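Putative uncharacterized protein (Ustilago maydis, PDB 4GNX) binds single-stranded DNA as a subunit of replication protein A, through OB-fold domains, one of which carries a zinc site. Local coordinates at residues Val204-Met216 with Gly262-Thr274. Residues are numbered along the deposited sequence; the frame is centred on the assembly and turned at random.
Sequences VKVGDFGGRSLSM and GGGAGANMAERRT. With nucleotides of chain G.
Ser213 and Gly266 meet through one hydroxyl that serves both segments. Its OG accepts the N-H of Gly266 (2.7 Å, N-H...O 156°). The same OG donates to the carbonyl O of Phe209, in the carbonyl plane on a lone pair; chi1 of 60° is consistent with this double role, placing OG between the backbone N and the carbonyl carbon. Phe209 N in turn donates to Ala267 O at 3.1 Å. Met269 N makes a weak hydrogen bond to Asp208 OD2 (3.3 Å).

A single hydroxyl can thus satisfy a donor and an acceptor at once, here beside an antiparallel hairpin of the second OB fold, residues 204-207 and 213-216. The loop 262-274, between helix 229-242 and helix 275-280, lies against it, folded at Gly264-Ala267 into a type II turn. Together they present hydrogen-bonding groups to the bases of the bound strand. Ala265 O accepts the N3-H of DT7 of chain G at 2.7 Å and also a hydrogen bond from Thr178 OG1, while Asn268 O takes the N3-H of DT8 of chain G in a nearly straight bond (173°). Lys205, bent at chi3, brings NZ to O4 of DT7 of chain G (3.2 Å) and to a phosphate of the DNA, its stronger partner; Ser215 OG is hydrogen-bonded to Trp180 NE1. Glu271 OE2 accepts the N-H of Asn268 from above the carboxylate plane.

Around these polar links, Phe209 presents one ring face to the sugar of DT8 of chain G, with C1' offset toward the rim. The Met269 and Phe209 side chains cross at about a right angle, Met269 CG at the ring edge near CD1, and the sulfur lies obliquely 5.2 Å from the ring centroid in a Met-aromatic contact.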
loop_
_atom_site.group_PDB
_atom_site.type_symbol
_atom_site.label_atom_id
_atom_site.label_comp_id
_atom_site.label_asym_id
_atom_site.label_seq_id
_atom_site.Cartn_x
_atom_site.Cartn_y
_atom_site.Cartn_z
ATOM N N VAL C 204 -0.296 -19.644 -3.758
ATOM C CA VAL C 204 0.405 -19.634 -2.491
ATOM C C VAL C 204 1.112 -18.287 -2.354
ATOM O O VAL C 204 1.556 -17.721 -3.354
ATOM C CB VAL C 204 1.383 -20.825 -2.447
ATOM C CG1 VAL C 204 2.470 -20.654 -1.396
ATOM C CG2 VAL C 204 0.608 -22.102 -2.193
ATOM N N LYS C 205 1.190 -17.761 -1.128
ATOM C CA LYS C 205 1.838 -16.468 -0.885
ATOM C C LYS C 205 3.339 -16.626 -0.757
ATOM O O LYS C 205 3.810 -17.506 -0.045
ATOM C CB LYS C 205 1.289 -15.785 0.368
ATOM C CG LYS C 205 1.697 -14.317 0.464
ATOM C CD LYS C 205 1.398 -13.683 1.822
ATOM C CE LYS C 205 2.093 -14.402 2.973
ATOM N NZ LYS C 205 1.841 -13.719 4.272
ATOM N N VAL C 206 4.082 -15.765 -1.453
ATOM C CA VAL C 206 5.543 -15.713 -1.339
ATOM C C VAL C 206 5.976 -14.671 -0.299
ATOM O O VAL C 206 5.787 -13.463 -0.490
ATOM C CB VAL C 206 6.205 -15.395 -2.696
ATOM C CG1 VAL C 206 7.707 -15.176 -2.534
ATOM C CG2 VAL C 206 5.917 -16.499 -3.705
ATOM N N GLY C 207 6.538 -15.153 0.809
ATOM C CA GLY C 207 7.171 -14.290 1.808
ATOM C C GLY C 207 8.682 -14.274 1.632
ATOM O O GLY C 207 9.247 -15.145 0.949
ATOM N N ASP C 208 9.337 -13.290 2.245
ATOM C CA ASP C 208 10.776 -13.135 2.095
ATOM C C ASP C 208 11.565 -13.533 3.349
ATOM O O ASP C 208 12.780 -13.337 3.420
ATOM C CB ASP C 208 11.113 -11.712 1.645
ATOM C CG ASP C 208 11.077 -10.716 2.778
ATOM O OD1 ASP C 208 11.813 -9.709 2.693
ATOM O OD2 ASP C 208 10.332 -10.936 3.757
ATOM N N PHE C 209 10.865 -14.090 4.332
ATOM C CA PHE C 209 11.499 -14.595 5.553
ATOM C C PHE C 209 12.414 -15.777 5.205
ATOM O O PHE C 209 11.950 -16.845 4.794
ATOM C CB PHE C 209 10.424 -14.983 6.597
ATOM C CG PHE C 209 10.972 -15.377 7.954
ATOM C CD1 PHE C 209 11.668 -14.467 8.740
ATOM C CD2 PHE C 209 10.765 -16.657 8.462
ATOM C CE1 PHE C 209 12.163 -14.824 9.990
ATOM C CE2 PHE C 209 11.253 -17.020 9.713
ATOM C CZ PHE C 209 11.951 -16.104 10.478
ATOM N N GLY C 210 13.719 -15.567 5.356
ATOM C CA GLY C 210 14.711 -16.570 4.990
ATOM C C GLY C 210 14.916 -16.553 3.490
ATOM O O GLY C 210 14.889 -17.599 2.840
ATOM N N GLY C 211 15.104 -15.350 2.946
ATOM C CA GLY C 211 15.286 -15.147 1.510
ATOM C C GLY C 211 13.981 -15.293 0.757
ATOM O O GLY C 211 13.499 -14.331 0.142
ATOM N N ARG C 212 13.424 -16.507 0.805
ATOM C CA ARG C 212 12.122 -16.836 0.222
ATOM C C ARG C 212 11.448 -17.944 1.021
ATOM O O ARG C 212 12.077 -18.949 1.353
ATOM C CB ARG C 212 12.268 -17.263 -1.240
ATOM C CG ARG C 212 12.481 -16.117 -2.215
ATOM C CD ARG C 212 11.202 -15.316 -2.384
ATOM N NE ARG C 212 11.311 -14.252 -3.382
ATOM C CZ ARG C 212 11.763 -13.027 -3.136
ATOM N NH1 ARG C 212 12.175 -12.691 -1.921
ATOM N NH2 ARG C 212 11.814 -12.141 -4.114
ATOM N N SER C 213 10.173 -17.737 1.337
ATOM C CA SER C 213 9.361 -18.731 2.029
ATOM C C SER C 213 7.896 -18.614 1.621
ATOM O O SER C 213 7.481 -17.603 1.042
ATOM C CB SER C 213 9.513 -18.607 3.546
ATOM O OG SER C 213 9.102 -17.332 3.999
ATOM N N LEU C 214 7.125 -19.659 1.921
ATOM C CA LEU C 214 5.751 -19.777 1.441
ATOM C C LEU C 214 4.718 -19.846 2.548
ATOM O O LEU C 214 4.992 -20.323 3.650
ATOM C CB LEU C 214 5.604 -20.989 0.530
ATOM C CG LEU C 214 6.500 -20.982 -0.701
ATOM C CD1 LEU C 214 6.417 -22.320 -1.431
ATOM C CD2 LEU C 214 6.170 -19.819 -1.621
ATOM N N SER C 215 3.529 -19.354 2.232
ATOM C CA SER C 215 2.397 -19.399 3.129
ATOM C C SER C 215 1.118 -19.553 2.327
ATOM O O SER C 215 1.017 -19.052 1.202
ATOM C CB SER C 215 2.327 -18.121 3.957
ATOM O OG SER C 215 1.044 -17.983 4.539
ATOM N N MET C 216 0.134 -20.228 2.917
ATOM C CA MET C 216 -1.163 -20.405 2.269
ATOM C C MET C 216 -2.144 -19.277 2.551
ATOM O O MET C 216 -2.105 -18.651 3.606
ATOM C CB MET C 216 -1.777 -21.750 2.641
ATOM C CG MET C 216 -1.027 -22.906 2.004
ATOM S SD MET C 216 -2.048 -24.300 1.462
ATOM C CE MET C 216 -2.771 -24.797 3.029
ATOM N N GLY C 262 13.196 -21.417 14.288
ATOM C CA GLY C 262 11.774 -21.260 14.563
ATOM C C GLY C 262 10.983 -20.443 13.548
ATOM O O GLY C 262 11.534 -19.963 12.553
ATOM N N GLY C 263 9.707 -20.222 13.864
ATOM C CA GLY C 263 8.659 -20.082 12.867
ATOM C C GLY C 263 7.965 -18.881 12.261
ATOM O O GLY C 263 6.997 -18.362 12.824
ATOM N N GLY C 264 8.383 -18.533 11.045
ATOM C CA GLY C 264 7.679 -17.538 10.239
ATOM C C GLY C 264 7.623 -17.784 8.737
ATOM O O GLY C 264 7.673 -16.829 7.959
ATOM N N ALA C 265 7.508 -19.048 8.316
ATOM C CA ALA C 265 7.450 -19.381 6.884
ATOM C C ALA C 265 6.317 -18.647 6.184
ATOM O O ALA C 265 5.168 -18.707 6.614
ATOM C CB ALA C 265 7.315 -20.873 6.666
ATOM N N GLY C 266 6.668 -17.940 5.112
ATOM C CA GLY C 266 5.721 -17.164 4.334
ATOM C C GLY C 266 5.616 -15.718 4.764
ATOM O O GLY C 266 5.087 -14.890 4.019
ATOM N N ALA C 267 6.114 -15.413 5.964
ATOM C CA ALA C 267 6.053 -14.052 6.527
ATOM C C ALA C 267 7.039 -13.076 5.892
ATOM O O ALA C 267 7.998 -13.479 5.240
ATOM C CB ALA C 267 6.250 -14.083 8.040
ATOM N N ASN C 268 6.783 -11.787 6.084
ATOM C CA ASN C 268 7.727 -10.746 5.705
ATOM C C ASN C 268 8.392 -10.185 6.948
ATOM O O ASN C 268 7.721 -9.756 7.883
ATOM C CB ASN C 268 7.055 -9.648 4.873
ATOM C CG ASN C 268 6.964 -10.003 3.401
ATOM O OD1 ASN C 268 7.391 -11.075 2.977
ATOM N ND2 ASN C 268 6.408 -9.095 2.610
ATOM N N MET C 269 9.718 -10.291 6.959
ATOM C CA MET C 269 10.615 -9.761 8.000
ATOM C C MET C 269 10.500 -8.250 8.112
ATOM O O MET C 269 11.411 -7.525 7.716
ATOM C CB MET C 269 12.068 -10.088 7.638
ATOM C CG MET C 269 12.435 -11.557 7.649
ATOM S SD MET C 269 14.090 -11.806 6.980
ATOM C CE MET C 269 14.652 -13.249 7.897
ATOM N N ALA C 270 9.391 -7.775 8.660
ATOM C CA ALA C 270 9.051 -6.356 8.652
ATOM C C ALA C 270 7.854 -6.090 7.738
ATOM O O ALA C 270 7.967 -5.349 6.761
ATOM C CB ALA C 270 10.247 -5.489 8.257
ATOM N N GLU C 271 6.714 -6.695 8.070
ATOM C CA GLU C 271 5.446 -6.420 7.392
ATOM C C GLU C 271 5.112 -4.919 7.427
ATOM O O GLU C 271 5.460 -4.230 8.406
ATOM C CB GLU C 271 4.324 -7.213 8.063
ATOM C CG GLU C 271 4.414 -8.722 7.884
ATOM C CD GLU C 271 3.950 -9.173 6.509
ATOM O OE1 GLU C 271 3.439 -8.312 5.725
ATOM O OE2 GLU C 271 4.095 -10.391 6.216
ATOM N N ARG C 272 4.466 -4.405 6.369
ATOM C CA ARG C 272 4.034 -3.007 6.389
ATOM C C ARG C 272 2.953 -2.796 7.448
ATOM O O ARG C 272 2.076 -3.637 7.629
ATOM C CB ARG C 272 3.558 -2.496 5.026
ATOM C CG ARG C 272 4.099 -1.093 4.732
ATOM C CD ARG C 272 3.094 -0.113 4.119
ATOM N NE ARG C 272 2.853 -0.220 2.669
ATOM C CZ ARG C 272 3.630 -0.843 1.777
ATOM N NH1 ARG C 272 4.765 -1.446 2.123
ATOM N NH2 ARG C 272 3.267 -0.868 0.501
ATOM N N ARG C 273 3.043 -1.681 8.163
ATOM C CA ARG C 273 2.124 -1.372 9.250
ATOM C C ARG C 273 1.758 0.104 9.218
ATOM O O ARG C 273 2.441 0.902 8.600
ATOM C CB ARG C 273 2.771 -1.720 10.600
ATOM C CG ARG C 273 2.935 -3.208 10.862
ATOM C CD ARG C 273 1.732 -3.754 11.602
ATOM N NE ARG C 273 1.586 -5.209 11.499
ATOM C CZ ARG C 273 0.605 -5.819 10.834
ATOM N NH1 ARG C 273 -0.320 -5.094 10.206
ATOM N NH2 ARG C 273 0.543 -7.150 10.804
ATOM N N THR C 274 0.668 0.473 9.861
ATOM C CA THR C 274 0.419 1.884 10.104
ATOM C C THR C 274 0.841 2.193 11.546
ATOM O O THR C 274 0.969 1.288 12.376
ATOM C CB THR C 274 -1.053 2.273 9.866
ATOM O OG1 THR C 274 -1.870 1.742 10.926
ATOM C CG2 THR C 274 -1.521 1.735 8.525
ATOM P P DT G 7 0.798 -12.189 12.244
ATOM O OP1 DT G 7 0.641 -11.490 13.545
ATOM O OP2 DT G 7 1.274 -11.429 11.059
ATOM O "O5'" DT G 7 1.722 -13.472 12.450
ATOM C "C5'" DT G 7 1.382 -14.483 13.422
ATOM C "C4'" DT G 7 2.480 -15.517 13.532
ATOM O "O4'" DT G 7 2.596 -16.258 12.297
ATOM C "C3'" DT G 7 3.878 -14.972 13.811
ATOM O "O3'" DT G 7 4.571 -15.933 14.610
ATOM C "C2'" DT G 7 4.494 -14.870 12.426
ATOM C "C1'" DT G 7 3.884 -16.071 11.722
ATOM N N1 DT G 7 3.703 -15.953 10.261
ATOM C C2 DT G 7 4.112 -17.014 9.486
ATOM O O2 DT G 7 4.645 -18.008 9.946
ATOM N N3 DT G 7 3.878 -16.865 8.142
ATOM C C4 DT G 7 3.273 -15.794 7.513
ATOM O O4 DT G 7 3.133 -15.801 6.294
ATOM C C5 DT G 7 2.864 -14.719 8.386
ATOM C C7 DT G 7 2.215 -13.510 7.791
ATOM C C6 DT G 7 3.087 -14.854 9.701
ATOM P P DT G 8 5.580 -15.437 15.747
ATOM O OP1 DT G 8 5.753 -16.547 16.718
ATOM O OP2 DT G 8 5.137 -14.100 16.236
ATOM O "O5'" DT G 8 6.928 -15.266 14.916
ATOM C "C5'" DT G 8 7.822 -16.374 14.724
ATOM C "C4'" DT G 8 9.018 -15.934 13.915
ATOM O "O4'" DT G 8 8.581 -15.534 12.595
ATOM C "C3'" DT G 8 9.734 -14.707 14.465
ATOM O "O3'" DT G 8 10.577 -14.998 15.592
ATOM C "C2'" DT G 8 10.406 -14.152 13.224
ATOM C "C1'" DT G 8 9.344 -14.405 12.156
ATOM N N1 DT G 8 8.408 -13.275 11.916
ATOM C C2 DT G 8 8.482 -12.612 10.709
ATOM O O2 DT G 8 9.274 -12.908 9.831
ATOM N N3 DT G 8 7.585 -11.583 10.566
ATOM C C4 DT G 8 6.649 -11.156 11.487
ATOM O O4 DT G 8 5.910 -10.214 11.215
ATOM C C5 DT G 8 6.631 -11.891 12.733
ATOM C C7 DT G 8 5.651 -11.497 13.793
ATOM C C6 DT G 8 7.498 -12.900 12.882
ATOM P P DT G 9 12.046 -15.629 15.540
ATOM O OP1 DT G 9 12.025 -16.762 14.575
ATOM O OP2 DT G 9 12.423 -15.873 16.955
ATOM O "O5'" DT G 9 13.003 -14.484 14.976
ATOM C "C5'" DT G 9 14.388 -14.747 14.669
ATOM C "C4'" DT G 9 14.845 -13.858 13.537
ATOM O "O4'" DT G 9 13.687 -13.242 12.920
ATOM C "C3'" DT G 9 15.772 -12.705 13.944
ATOM O "O3'" DT G 9 16.794 -12.494 12.953
ATOM C "C2'" DT G 9 14.839 -11.505 13.971
ATOM C "C1'" DT G 9 13.904 -11.844 12.826
ATOM N N1 DT G 9 12.591 -11.170 12.822
ATOM C C2 DT G 9 12.258 -10.453 11.696
ATOM O O2 DT G 9 12.997 -10.354 10.729
ATOM N N3 DT G 9 11.026 -9.848 11.745
ATOM C C4 DT G 9 10.116 -9.888 12.785
ATOM O O4 DT G 9 9.046 -9.293 12.685
ATOM C C5 DT G 9 10.532 -10.656 13.938
ATOM C C7 DT G 9 9.613 -10.755 15.114
ATOM C C6 DT G 9 11.733 -11.250 13.899
#